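Local coordinates for protein probable glutathione S-transferase (Bordetella bronchiseptica RB50, PDB 3H1N) that probably conjugates glutathione to electrophilic substrates, as a dimeric member of the glutathione S-transferase family, at residues B[25-30]-B[57-62]; B[144-149]-B[246-251]; B[172-177]-B[214-219]. One frame throughout, in Å; residues are numbered along the deposited sequence.

Contact 1: residues B[25-30]-B[57-62]; sequences WYWDGI and EDMLDD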
ATOM      1  N   TRP B  25     -12.385  -7.580  11.919  1.00  8.06           N
ATOM      2  CA  TRP B  25     -11.472  -7.688  13.050  1.00  8.76           C
ATOM      3  C   TRP B  25     -10.465  -6.529  13.018  1.00  9.39           C
ATOM      4  O   TRP B  25      -9.592  -6.474  12.138  1.00  8.72           O
ATOM      5  CB  TRP B  25     -10.725  -9.024  13.017  1.00  8.46           C
ATOM      6  CG  TRP B  25     -11.577 -10.209  13.362  1.00  9.19           C
ATOM      7  CD1 TRP B  25     -12.240 -11.022  12.491  1.00  9.04           C
ATOM      8  CD2 TRP B  25     -11.879 -10.698  14.681  1.00 10.62           C
ATOM      9  NE1 TRP B  25     -12.918 -12.002  13.182  1.00 10.83           N
ATOM     10  CE2 TRP B  25     -12.713 -11.828  14.526  1.00 10.54           C
ATOM     11  CE3 TRP B  25     -11.521 -10.291  15.974  1.00 10.59           C
ATOM     12  CZ2 TRP B  25     -13.201 -12.561  15.618  1.00 10.70           C
ATOM     13  CZ3 TRP B  25     -11.998 -11.027  17.067  1.00 10.36           C
ATOM     14  CH2 TRP B  25     -12.822 -12.151  16.875  1.00 10.31           C
ATOM     15  N   TYR B  26     -10.622  -5.593  13.956  1.00  9.68           N
ATOM     16  CA  TYR B  26      -9.679  -4.480  14.117  1.00 10.46           C
ATOM     17  C   TYR B  26      -9.626  -4.009  15.569  1.00 11.19           C
ATOM     18  O   TYR B  26     -10.629  -4.105  16.287  1.00 11.20           O
ATOM     19  CB  TYR B  26     -10.011  -3.291  13.182  1.00 10.80           C
ATOM     20  CG  TYR B  26      -8.906  -2.263  13.214  1.00 12.00           C
ATOM     21  CD1 TYR B  26      -7.658  -2.559  12.664  1.00 10.44           C
ATOM     22  CD2 TYR B  26      -9.073  -1.028  13.855  1.00 10.92           C
ATOM     23  CE1 TYR B  26      -6.600  -1.653  12.725  1.00 12.15           C
ATOM     24  CE2 TYR B  26      -8.010  -0.105  13.921  1.00 11.90           C
ATOM     25  CZ  TYR B  26      -6.781  -0.434  13.352  1.00 13.76           C
ATOM     26  OH  TYR B  26      -5.717   0.439  13.382  1.00 14.89           O
ATOM     27  N   TRP B  27      -8.462  -3.488  15.978  1.00 11.64           N
ATOM     28  CA  TRP B  27      -8.245  -2.949  17.336  1.00 11.90           C
ATOM     29  C   TRP B  27      -9.399  -2.067  17.800  1.00 11.80           C
ATOM     30  O   TRP B  27      -9.898  -1.241  17.035  1.00 11.70           O
ATOM     31  CB  TRP B  27      -6.938  -2.141  17.405  1.00 11.74           C
ATOM     32  CG  TRP B  27      -5.740  -2.917  16.924  1.00 12.13           C
ATOM     33  CD1 TRP B  27      -5.052  -2.727  15.765  1.00 12.21           C
ATOM     34  CD2 TRP B  27      -5.113  -4.013  17.597  1.00 12.58           C
ATOM     35  NE1 TRP B  27      -4.024  -3.658  15.666  1.00 12.48           N
ATOM     36  CE2 TRP B  27      -4.045  -4.452  16.782  1.00 13.50           C
ATOM     37  CE3 TRP B  27      -5.350  -4.668  18.812  1.00 13.37           C
ATOM     38  CZ2 TRP B  27      -3.219  -5.520  17.144  1.00 14.83           C
ATOM     39  CZ3 TRP B  27      -4.523  -5.731  19.172  1.00 15.61           C
ATOM     40  CH2 TRP B  27      -3.470  -6.142  18.333  1.00 13.51           C
ATOM     41  N   ASP B  28      -9.817  -2.249  19.046  1.00 12.21           N
ATOM     42  CA  ASP B  28     -10.780  -1.355  19.690  1.00 12.32           C
ATOM     43  C   ASP B  28     -10.009  -0.127  20.179  1.00 12.74           C
ATOM     44  O   ASP B  28      -8.783  -0.165  20.256  1.00 12.78           O
ATOM     45  CB  ASP B  28     -11.447  -2.079  20.870  1.00 12.60           C
ATOM     46  CG  ASP B  28     -12.732  -1.391  21.365  1.00 12.85           C
ATOM     47  OD1 ASP B  28     -13.147  -0.347  20.819  1.00 14.17           O
ATOM     48  OD2 ASP B  28     -13.341  -1.910  22.319  1.00 13.01           O
ATOM     49  N   GLY B  29     -10.718   0.954  20.501  1.00 12.91           N
ATOM     50  CA  GLY B  29     -10.096   2.109  21.162  1.00 13.51           C
ATOM     51  C   GLY B  29      -9.757   3.315  20.297  1.00 13.52           C
ATOM     52  O   GLY B  29      -9.853   4.448  20.759  1.00 14.02           O
ATOM     53  N   ILE B  30      -9.347   3.060  19.054  1.00 13.54           N
ATOM     54  CA  ILE B  30      -8.955   4.089  18.088  1.00 13.81           C
ATOM     55  C   ILE B  30      -9.719   3.830  16.771  1.00 13.35           C
ATOM     56  O   ILE B  30     -10.070   2.673  16.495  1.00 13.63           O
ATOM     57  CB  ILE B  30      -7.413   4.039  17.817  1.00 14.33           C
ATOM     58  CG1 ILE B  30      -6.999   2.652  17.297  1.00 15.38           C
ATOM     59  CG2 ILE B  30      -6.640   4.407  19.081  1.00 15.36           C
ATOM     60  CD1 ILE B  30      -5.614   2.557  16.616  1.00 18.04           C
ATOM     61  N   GLU B  57     -14.574 -11.590  23.079  1.00 19.70           N
ATOM     62  CA  GLU B  57     -13.879 -11.929  21.838  1.00 19.86           C
ATOM     63  C   GLU B  57     -12.398 -11.610  21.953  1.00 19.94           C
ATOM     64  O   GLU B  57     -12.022 -10.587  22.524  1.00 20.07           O
ATOM     65  CB  GLU B  57     -14.462 -11.155  20.659  1.00 20.08           C
ATOM     66  CG  GLU B  57     -15.912 -11.473  20.326  1.00 21.43           C
ATOM     67  CD  GLU B  57     -16.107 -12.845  19.695  1.00 23.75           C
ATOM     68  OE1 GLU B  57     -15.118 -13.475  19.267  1.00 24.39           O
ATOM     69  OE2 GLU B  57     -17.268 -13.291  19.623  1.00 25.95           O
ATOM     70  N   ASP B  58     -11.561 -12.479  21.400  1.00 19.86           N
ATOM     71  CA  ASP B  58     -10.114 -12.307  21.462  1.00 20.06           C
ATOM     72  C   ASP B  58      -9.526 -12.316  20.057  1.00 19.90           C
ATOM     73  O   ASP B  58      -9.380 -13.377  19.441  1.00 20.16           O
ATOM     74  CB  ASP B  58      -9.486 -13.421  22.314  1.00 20.39           C
ATOM     75  CG  ASP B  58      -7.970 -13.269  22.486  1.00 20.80           C
ATOM     76  OD1 ASP B  58      -7.358 -12.325  21.939  1.00 21.10           O
ATOM     77  OD2 ASP B  58      -7.385 -14.123  23.181  1.00 23.35           O
HETATM   78  N   MSE B  59      -9.181 -11.133  19.561  1.00 19.50           N
HETATM   79  CA  MSE B  59      -8.654 -11.009  18.203  1.00 19.38           C
HETATM   80  C   MSE B  59      -7.307 -11.704  17.995  1.00 19.43           C
HETATM   81  O   MSE B  59      -7.111 -12.391  16.986  1.00 19.00           O
HETATM   82  CB  MSE B  59      -8.555  -9.547  17.783  1.00 18.95           C
HETATM   83  CG  MSE B  59      -8.127  -9.385  16.326  1.00 18.00           C
HETATM   84 SE   MSE B  59      -8.218  -7.571  15.752  0.60 15.19          SE
HETATM   85  CE  MSE B  59      -7.043  -6.786  17.078  1.00 15.80           C
ATOM     86  N   LEU B  60      -6.387 -11.506  18.940  1.00 19.75           N
ATOM     87  CA  LEU B  60      -5.064 -12.136  18.871  1.00 20.17           C
ATOM     88  C   LEU B  60      -5.199 -13.648  18.766  1.00 20.25           C
ATOM     89  O   LEU B  60      -4.476 -14.274  17.989  1.00 20.19           O
ATOM     90  CB  LEU B  60      -4.195 -11.757  20.078  1.00 20.59           C
ATOM     91  CG  LEU B  60      -3.437 -10.413  20.106  1.00 21.67           C
ATOM     92  CD1 LEU B  60      -2.576 -10.210  18.870  1.00 22.41           C
ATOM     93  CD2 LEU B  60      -4.378  -9.227  20.293  1.00 23.67           C
ATOM     94  N   ASP B  61      -6.140 -14.217  19.528  1.00 20.30           N
ATOM     95  CA  ASP B  61      -6.482 -15.639  19.426  1.00 20.66           C
ATOM     96  C   ASP B  61      -7.051 -15.968  18.052  1.00 20.44           C
ATOM     97  O   ASP B  61      -6.638 -16.950  17.418  1.00 19.91           O
ATOM     98  CB  ASP B  61      -7.490 -16.065  20.504  1.00 20.84           C
ATOM     99  CG  ASP B  61      -7.908 -17.534  20.376  1.00 22.57           C
ATOM    100  OD1 ASP B  61      -7.036 -18.419  20.508  1.00 24.27           O
ATOM    101  OD2 ASP B  61      -9.109 -17.806  20.149  1.00 24.33           O
ATOM    102  N   ASP B  62      -8.007 -15.154  17.606  1.00 20.16           N
ATOM    103  CA  ASP B  62      -8.644 -15.387  16.314  1.00 20.27           C
ATOM    104  C   ASP B  62      -7.633 -15.387  15.176  1.00 20.45           C
ATOM    105  O   ASP B  62      -7.706 -16.215  14.273  1.00 20.36           O
ATOM    106  CB  ASP B  62      -9.727 -14.355  16.021  1.00 19.81           C
ATOM    107  CG  ASP B  62     -10.447 -14.649  14.725  1.00 19.02           C
ATOM    108  OD1 ASP B  62     -11.384 -15.464  14.753  1.00 18.52           O
ATOM    109  OD2 ASP B  62     -10.053 -14.097  13.676  1.00 16.93           O
TER

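Contact 2: residues B[144-149]-B[246-251]; sequences VALRRA and YPELDG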
ATOM      1  N   VAL B 144      13.122  13.378  16.946  1.00  9.71           N
ATOM      2  CA  VAL B 144      13.039  12.933  15.552  1.00  8.61           C
ATOM      3  C   VAL B 144      11.682  13.359  14.959  1.00  8.53           C
ATOM      4  O   VAL B 144      11.624  13.880  13.839  1.00  8.38           O
ATOM      5  CB  VAL B 144      13.252  11.418  15.430  1.00  8.79           C
ATOM      6  CG1 VAL B 144      13.187  10.985  13.967  1.00  6.39           C
ATOM      7  CG2 VAL B 144      14.609  11.027  16.048  1.00  7.33           C
ATOM      8  N   ALA B 145      10.611  13.188  15.737  1.00  7.30           N
ATOM      9  CA  ALA B 145       9.269  13.574  15.296  1.00  7.85           C
ATOM     10  C   ALA B 145       9.209  15.055  14.879  1.00  7.70           C
ATOM     11  O   ALA B 145       8.587  15.388  13.875  1.00  7.47           O
ATOM     12  CB  ALA B 145       8.236  13.284  16.383  1.00  7.56           C
ATOM     13  N   LEU B 146       9.872  15.930  15.633  1.00  7.61           N
ATOM     14  CA  LEU B 146       9.890  17.364  15.300  1.00  8.29           C
ATOM     15  C   LEU B 146      10.479  17.603  13.892  1.00  8.86           C
ATOM     16  O   LEU B 146       9.969  18.427  13.109  1.00  8.46           O
ATOM     17  CB  LEU B 146      10.691  18.149  16.348  1.00  8.78           C
ATOM     18  CG  LEU B 146      10.102  18.252  17.760  1.00  9.88           C
ATOM     19  CD1 LEU B 146      11.176  18.721  18.731  1.00 11.68           C
ATOM     20  CD2 LEU B 146       8.871  19.181  17.804  1.00  8.88           C
ATOM     21  N   ARG B 147      11.537  16.852  13.578  1.00  8.28           N
ATOM     22  CA  ARG B 147      12.196  16.943  12.283  1.00  8.51           C
ATOM     23  C   ARG B 147      11.308  16.400  11.166  1.00  9.01           C
ATOM     24  O   ARG B 147      11.116  17.065  10.136  1.00  9.08           O
ATOM     25  CB  ARG B 147      13.537  16.203  12.323  1.00  7.86           C
ATOM     26  CG  ARG B 147      14.574  16.891  13.220  1.00  7.46           C
ATOM     27  CD  ARG B 147      15.860  16.101  13.334  1.00 10.09           C
ATOM     28  NE  ARG B 147      16.537  15.964  12.048  1.00  9.02           N
ATOM     29  CZ  ARG B 147      17.574  15.159  11.820  1.00 11.24           C
ATOM     30  NH1 ARG B 147      18.083  14.408  12.786  1.00 12.16           N
ATOM     31  NH2 ARG B 147      18.117  15.117  10.617  1.00 11.20           N
ATOM     32  N   ARG B 148      10.764  15.200  11.370  1.00  8.88           N
ATOM     33  CA  ARG B 148       9.854  14.607  10.390  1.00  9.52           C
ATOM     34  C   ARG B 148       8.600  15.458  10.148  1.00  9.40           C
ATOM     35  O   ARG B 148       8.165  15.608   8.998  1.00  9.64           O
ATOM     36  CB  ARG B 148       9.463  13.183  10.810  1.00  9.12           C
ATOM     37  CG  ARG B 148       8.516  12.537   9.811  1.00 11.77           C
ATOM     38  CD  ARG B 148       8.852  11.102   9.518  1.00 11.41           C
ATOM     39  NE  ARG B 148       7.978  10.598   8.458  1.00 12.72           N
ATOM     40  CZ  ARG B 148       8.179   9.469   7.786  1.00 14.48           C
ATOM     41  NH1 ARG B 148       9.236   8.703   8.047  1.00 16.00           N
ATOM     42  NH2 ARG B 148       7.325   9.115   6.834  1.00 15.88           N
ATOM     43  N   ALA B 149       8.036  16.024  11.222  1.00  9.39           N
ATOM     44  CA  ALA B 149       6.860  16.883  11.131  1.00  9.59           C
ATOM     45  C   ALA B 149       7.064  18.110  10.234  1.00 10.10           C
ATOM     46  O   ALA B 149       6.168  18.479   9.462  1.00  8.68           O
ATOM     47  CB  ALA B 149       6.375  17.317  12.546  1.00  9.30           C
ATOM     48  N   TYR B 246      -0.520  16.555  18.388  1.00 10.51           N
ATOM     49  CA  TYR B 246       0.607  17.019  19.181  1.00 10.80           C
ATOM     50  C   TYR B 246       0.909  18.459  18.759  1.00 10.87           C
ATOM     51  O   TYR B 246       1.357  18.690  17.646  1.00 11.23           O
ATOM     52  CB  TYR B 246       1.831  16.131  18.905  1.00 10.92           C
ATOM     53  CG  TYR B 246       1.706  14.718  19.431  1.00 12.19           C
ATOM     54  CD1 TYR B 246       1.453  14.477  20.788  1.00 13.10           C
ATOM     55  CD2 TYR B 246       1.863  13.623  18.580  1.00 11.37           C
ATOM     56  CE1 TYR B 246       1.345  13.173  21.280  1.00 14.75           C
ATOM     57  CE2 TYR B 246       1.768  12.313  19.063  1.00 14.76           C
ATOM     58  CZ  TYR B 246       1.512  12.096  20.412  1.00 14.18           C
ATOM     59  OH  TYR B 246       1.420  10.805  20.888  1.00 13.40           O
ATOM     60  N   PRO B 247       0.626  19.440  19.630  1.00 11.67           N
ATOM     61  CA  PRO B 247       0.867  20.844  19.254  1.00 11.51           C
ATOM     62  C   PRO B 247       2.300  21.086  18.735  1.00 11.29           C
ATOM     63  O   PRO B 247       2.494  21.865  17.786  1.00 10.90           O
ATOM     64  CB  PRO B 247       0.615  21.600  20.562  1.00 11.80           C
ATOM     65  CG  PRO B 247      -0.381  20.742  21.292  1.00 12.32           C
ATOM     66  CD  PRO B 247       0.044  19.322  20.980  1.00 11.45           C
ATOM     67  N   GLU B 248       3.282  20.391  19.314  1.00 10.97           N
ATOM     68  CA  GLU B 248       4.692  20.574  18.930  1.00 10.63           C
ATOM     69  C   GLU B 248       5.030  20.139  17.494  1.00 10.75           C
ATOM     70  O   GLU B 248       6.015  20.611  16.912  1.00  9.43           O
ATOM     71  CB  GLU B 248       5.639  19.917  19.951  1.00 11.33           C
ATOM     72  CG  GLU B 248       5.576  18.384  20.026  1.00 10.27           C
ATOM     73  CD  GLU B 248       4.545  17.852  21.012  1.00 11.33           C
ATOM     74  OE1 GLU B 248       3.555  18.562  21.347  1.00 11.46           O
ATOM     75  OE2 GLU B 248       4.714  16.693  21.450  1.00 10.70           O
ATOM     76  N   LEU B 249       4.199  19.263  16.928  1.00 10.36           N
ATOM     77  CA  LEU B 249       4.364  18.816  15.554  1.00 10.31           C
ATOM     78  C   LEU B 249       3.588  19.666  14.534  1.00 10.76           C
ATOM     79  O   LEU B 249       3.812  19.541  13.333  1.00 11.18           O
ATOM     80  CB  LEU B 249       3.980  17.329  15.434  1.00 10.05           C
ATOM     81  CG  LEU B 249       4.712  16.357  16.373  1.00 11.01           C
ATOM     82  CD1 LEU B 249       4.405  14.914  15.973  1.00  9.35           C
ATOM     83  CD2 LEU B 249       6.222  16.600  16.359  1.00  7.96           C
ATOM     84  N   ASP B 250       2.701  20.548  15.015  1.00 10.81           N
ATOM     85  CA  ASP B 250       1.895  21.402  14.144  1.00 11.20           C
ATOM     86  C   ASP B 250       2.638  22.731  13.840  1.00 12.00           C
ATOM     87  O   ASP B 250       3.712  23.009  14.389  1.00 11.99           O
ATOM     88  CB  ASP B 250       0.534  21.670  14.829  1.00 11.34           C
ATOM     89  CG  ASP B 250      -0.599  22.025  13.848  1.00 10.79           C
ATOM     90  OD1 ASP B 250      -0.411  22.020  12.622  1.00  8.48           O
ATOM     91  OD2 ASP B 250      -1.711  22.328  14.336  1.00  8.99           O
ATOM     92  N   GLY B 251       2.084  23.525  12.934  1.00 12.35           N
ATOM     93  CA  GLY B 251       2.625  24.849  12.602  1.00 13.08           C
ATOM     94  C   GLY B 251       1.898  25.437  11.407  1.00 13.26           C
ATOM     95  O   GLY B 251       1.237  24.711  10.667  1.00 12.80           O
TER

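Contact 3: residues B[172-177]-B[214-219]; sequences GGWLTD and MALHAR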
ATOM      1  N   GLY B 172     -19.189  16.077 -11.717  1.00 14.33           N
ATOM      2  CA  GLY B 172     -19.912  15.137 -10.868  1.00 14.43           C
ATOM      3  C   GLY B 172     -19.621  15.196  -9.382  1.00 14.66           C
ATOM      4  O   GLY B 172     -20.354  14.593  -8.589  1.00 14.63           O
ATOM      5  N   GLY B 173     -18.538  15.883  -9.009  1.00 14.15           N
ATOM      6  CA  GLY B 173     -18.207  16.113  -7.610  1.00 14.17           C
ATOM      7  C   GLY B 173     -17.677  14.909  -6.836  1.00 14.32           C
ATOM      8  O   GLY B 173     -17.712  14.913  -5.598  1.00 15.51           O
ATOM      9  N   TRP B 174     -17.181  13.894  -7.550  1.00 13.05           N
ATOM     10  CA  TRP B 174     -16.563  12.718  -6.936  1.00 12.01           C
ATOM     11  C   TRP B 174     -15.209  12.392  -7.589  1.00 11.33           C
ATOM     12  O   TRP B 174     -14.801  13.022  -8.569  1.00 10.26           O
ATOM     13  CB  TRP B 174     -17.476  11.488  -7.026  1.00 12.21           C
ATOM     14  CG  TRP B 174     -18.820  11.606  -6.355  1.00 12.92           C
ATOM     15  CD1 TRP B 174     -20.041  11.620  -6.967  1.00 15.53           C
ATOM     16  CD2 TRP B 174     -19.077  11.715  -4.945  1.00 12.99           C
ATOM     17  NE1 TRP B 174     -21.048  11.732  -6.026  1.00 14.85           N
ATOM     18  CE2 TRP B 174     -20.481  11.798  -4.780  1.00 14.21           C
ATOM     19  CE3 TRP B 174     -18.257  11.759  -3.807  1.00 12.31           C
ATOM     20  CZ2 TRP B 174     -21.083  11.912  -3.520  1.00 13.73           C
ATOM     21  CZ3 TRP B 174     -18.859  11.882  -2.549  1.00 13.66           C
ATOM     22  CH2 TRP B 174     -20.259  11.958  -2.420  1.00 12.86           C
ATOM     23  N   LEU B 175     -14.529  11.389  -7.044  1.00 11.01           N
ATOM     24  CA  LEU B 175     -13.229  10.967  -7.556  1.00 10.98           C
ATOM     25  C   LEU B 175     -13.322  10.192  -8.873  1.00 11.50           C
ATOM     26  O   LEU B 175     -12.330  10.082  -9.610  1.00 11.68           O
ATOM     27  CB  LEU B 175     -12.497  10.125  -6.505  1.00 10.88           C
ATOM     28  CG  LEU B 175     -11.894  10.892  -5.316  1.00  9.99           C
ATOM     29  CD1 LEU B 175     -11.519   9.905  -4.191  1.00 10.06           C
ATOM     30  CD2 LEU B 175     -10.685  11.717  -5.729  1.00  9.15           C
ATOM     31  N   THR B 176     -14.497   9.635  -9.153  1.00 12.36           N
ATOM     32  CA  THR B 176     -14.698   8.795 -10.347  1.00 13.67           C
ATOM     33  C   THR B 176     -15.811   9.337 -11.239  1.00 15.14           C
ATOM     34  O   THR B 176     -16.514  10.288 -10.875  1.00 14.37           O
ATOM     35  CB  THR B 176     -15.027   7.321  -9.972  1.00 13.56           C
ATOM     36  OG1 THR B 176     -16.393   7.219  -9.548  1.00 13.56           O
ATOM     37  CG2 THR B 176     -14.117   6.844  -8.860  1.00 13.09           C
ATOM     38  N   ASP B 177     -15.982   8.720 -12.405  1.00 16.82           N
ATOM     39  CA  ASP B 177     -17.027   9.135 -13.343  1.00 18.98           C
ATOM     40  C   ASP B 177     -18.262   8.239 -13.224  1.00 19.56           C
ATOM     41  O   ASP B 177     -19.187   8.340 -14.029  1.00 19.98           O
ATOM     42  CB  ASP B 177     -16.479   9.143 -14.780  1.00 19.47           C
ATOM     43  CG  ASP B 177     -15.160   9.907 -14.901  1.00 22.19           C
ATOM     44  OD1 ASP B 177     -15.167  11.159 -14.788  1.00 23.64           O
ATOM     45  OD2 ASP B 177     -14.108   9.250 -15.101  1.00 25.22           O
HETATM   46  N   MSE B 214     -12.203  20.060  -0.275  1.00 10.70           N
HETATM   47  CA  MSE B 214     -13.009  20.434   0.879  1.00 10.40           C
HETATM   48  C   MSE B 214     -14.509  20.286   0.595  1.00 10.46           C
HETATM   49  O   MSE B 214     -15.291  19.937   1.490  1.00 10.93           O
HETATM   50  CB  MSE B 214     -12.629  21.834   1.378  1.00 10.64           C
HETATM   51  CG  MSE B 214     -11.131  21.941   1.778  1.00 10.77           C
HETATM   52 SE   MSE B 214     -10.423  20.464   2.896  0.55 11.68          SE
HETATM   53  CE  MSE B 214     -11.484  20.881   4.471  1.00 10.58           C
ATOM     54  N   ALA B 215     -14.905  20.531  -0.652  1.00  9.78           N
ATOM     55  CA  ALA B 215     -16.266  20.236  -1.083  1.00  9.69           C
ATOM     56  C   ALA B 215     -16.560  18.740  -0.964  1.00  9.61           C
ATOM     57  O   ALA B 215     -17.624  18.359  -0.478  1.00  9.96           O
ATOM     58  CB  ALA B 215     -16.513  20.723  -2.507  1.00  9.62           C
ATOM     59  N   LEU B 216     -15.617  17.903  -1.395  1.00  9.88           N
ATOM     60  CA  LEU B 216     -15.783  16.453  -1.291  1.00 10.30           C
ATOM     61  C   LEU B 216     -15.936  16.031   0.163  1.00 10.61           C
ATOM     62  O   LEU B 216     -16.840  15.262   0.502  1.00 10.68           O
ATOM     63  CB  LEU B 216     -14.616  15.711  -1.940  1.00 10.36           C
ATOM     64  CG  LEU B 216     -14.870  14.198  -1.815  1.00 12.32           C
ATOM     65  CD1 LEU B 216     -14.946  13.514  -3.144  1.00 15.06           C
ATOM     66  CD2 LEU B 216     -13.909  13.508  -0.855  1.00 11.63           C
ATOM     67  N   HIS B 217     -15.057  16.561   1.015  1.00 10.60           N
ATOM     68  CA  HIS B 217     -15.065  16.267   2.438  1.00 11.27           C
ATOM     69  C   HIS B 217     -16.432  16.581   3.056  1.00 11.89           C
ATOM     70  O   HIS B 217     -17.006  15.744   3.772  1.00 12.16           O
ATOM     71  CB  HIS B 217     -13.944  17.051   3.139  1.00 11.62           C
ATOM     72  CG  HIS B 217     -14.002  16.981   4.629  1.00 10.97           C
ATOM     73  ND1 HIS B 217     -14.528  17.998   5.400  1.00 14.05           N
ATOM     74  CD2 HIS B 217     -13.637  16.005   5.491  1.00 10.66           C
ATOM     75  CE1 HIS B 217     -14.462  17.657   6.675  1.00 13.28           C
ATOM     76  NE2 HIS B 217     -13.929  16.451   6.755  1.00 14.19           N
ATOM     77  N   ALA B 218     -16.951  17.767   2.749  1.00 11.68           N
ATOM     78  CA  ALA B 218     -18.248  18.204   3.261  1.00 12.15           C
ATOM     79  C   ALA B 218     -19.392  17.350   2.707  1.00 12.31           C
ATOM     80  O   ALA B 218     -20.367  17.095   3.404  1.00 12.60           O
ATOM     81  CB  ALA B 218     -18.481  19.666   2.950  1.00 12.37           C
ATOM     82  N   ARG B 219     -19.261  16.923   1.453  1.00 11.96           N
ATOM     83  CA  ARG B 219     -20.296  16.149   0.785  1.00 11.78           C
ATOM     84  C   ARG B 219     -20.458  14.783   1.470  1.00 11.25           C
ATOM     85  O   ARG B 219     -21.574  14.351   1.765  1.00 10.35           O
ATOM     86  CB  ARG B 219     -19.943  15.985  -0.699  1.00 12.17           C
ATOM     87  CG  ARG B 219     -21.113  15.581  -1.574  1.00 15.10           C
ATOM     88  CD  ARG B 219     -20.747  15.475  -3.063  1.00 16.09           C
ATOM     89  NE  ARG B 219     -21.931  15.089  -3.838  1.00 17.47           N
ATOM     90  CZ  ARG B 219     -21.935  14.795  -5.137  1.00 18.57           C
ATOM     91  NH1 ARG B 219     -20.805  14.826  -5.833  1.00 18.35           N
ATOM     92  NH2 ARG B 219     -23.070  14.440  -5.734  1.00 19.34           N
TER

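Contact 1: residues B[25-30]-B[57-62]
Over one face of the Trp25 indole lies the side chain of Asp62: its CB sits 3.9 Å from the centroid of the six-membered ring, 13° off the normal, and the carboxylate stacks on the ring with the planes 15° apart. At the ring edge, near its plane, Glu57 OE1 comes to 3.6 Å from Trp25 CH2, its carboxylate turned steeply against the indole. The Trp27 ring carries the methyl of selenomethionine Met59 on one face, CE lying 3.4 Å from the six-membered centroid, while Met59 SE stands farther above the same ring in a Met-aromatic contact. Met59 reaches it with CG anti to the backbone N (chi1 -175°) and a bend only at the last torsion; on the way Met59 CG passes Trp25 CE3 at 3.5 Å. Leu60 CD2 touches Trp27 CZ3 at 3.7 Å. Asp62 OD2 is also gripped by Tyr76 OH and by a salt bridge to Arg66, consistent with the carboxylate being held over the indole. Helix 59-65 thereby packs on the end of strand 22-25 and the loop leading to helix 34-43, with Tyr76 of the adjacent antiparallel strand 76-79 meeting both Trp25 and Met59.

Contact 2: residues B[144-149]-B[246-251]
Leu249 and Ala149 pack CB to CB at 3.8 Å, and three apolar side-chain pairs of this kind join the segments. Leu249 has CG anti to its own carbonyl carbon (chi1 -55°), which directs its branches at the helix: Leu249 CD2 lies 3.9 Å from Ala145 CB and 4.0 Å from Leu146 CD2. Ala145 and Ala149, one helical turn apart, present small methyls that let the leucine come close to the helix backbone, as the 3.6 Å from Leu249 CD2 to Ala145 O confirms. A second group of contacts sets carbon against carbonyl oxygen: Leu146 CD2 is 3.3 Å from Glu248 O, and Ala149 CB is 3.5 Å from Leu249 O. Leu146 also crosses the Glu248 side chain at about a right angle. The polar ends of Glu248 and Leu249 find partners outside: Glu248 OE2 is held by Tyr138 OH and Gln142 NE2, while Leu249 O accepts from Arg153. Arg147 and Arg148 instead bond to backbone oxygens of the second subunit. This is a short 3-10 turn of the C-terminal tail docked on an alanine-lined face of a long helix, in the all-helical C-terminal domain of the glutathione S-transferase fold.

Contact 3: residues B[172-177]-B[214-219]
The irregular backbone of 172-177 runs past helix 211-221 with Gly173 and Leu216 as the nearest CA pair, 6.8 Å apart; phi is positive at both Gly172 and Gly173, and their successive carbonyls both come within range of one arginine. Arg219 leaves the helix with CG anti to the backbone N (chi1 -162°) and stays extended as far as NE, which carries the guanidinium to the loop. There Arg219 NH1 donates to Gly172 O at 2.8 Å with an N-H...O angle of 161°. The oxygen is approached in its carbonyl plane, on a lone pair, and it lies close to the guanidinium plane. A weak second bond runs from Arg219 NH1 to Gly173 O at 3.1 Å. The flat group is at the same time stacked on one face of Trp174, the centres 3.8 Å apart and the planes at 16°. Since Arg219 NH1 and Trp174 NE1 are both donors, their approach belongs to this stacking and is not a hydrogen bond. Farther back along the side chain, Arg219 CD makes a CH-pi contact over the six-membered ring of Trp174, 3.8 Å from its centroid. Leu216 works from the preceding helical turn: Leu216 CD1 meets Trp174 CE3 at 3.8 Å and Gly173 O at 4.0 Å. Asp185 of helix 183-198 touches both Trp174 and Leu216 and accepts from Leu175 N. This ties helix 211-221 to the loop between helices 142-167 and 183-198. The chemistry implies two-way restraint of the arginine: bonds near the guanidinium plane set its rotation, while the indole supports a face. The cation-pi component probably adds to the attraction, and the glycine carbonyls would further stabilise the positive charge.

How the contacts relate
Contact 2 is the buried one of the three, whereas contacts 1 and 3 each combine buried and exposed residues and lie on opposite sides of the chain's centre. Contact 1 belongs to the part of the fold with the four-stranded sheet; contacts 2 and 3 each set a non-helical segment or short 3-10 turn against a helix, and both involve helix 142-167 or the loop that follows it. None touches another: their centres are 30 to 33 Å apart. Aromatic faces dominate contacts 1 and 3; in contact 1 they receive a carboxylate and a selenomethionine methyl, in contact 3 a guanidinium. Contact 2 relies on aliphatic packing, and contact 3 alone has hydrogen bonds between its segments.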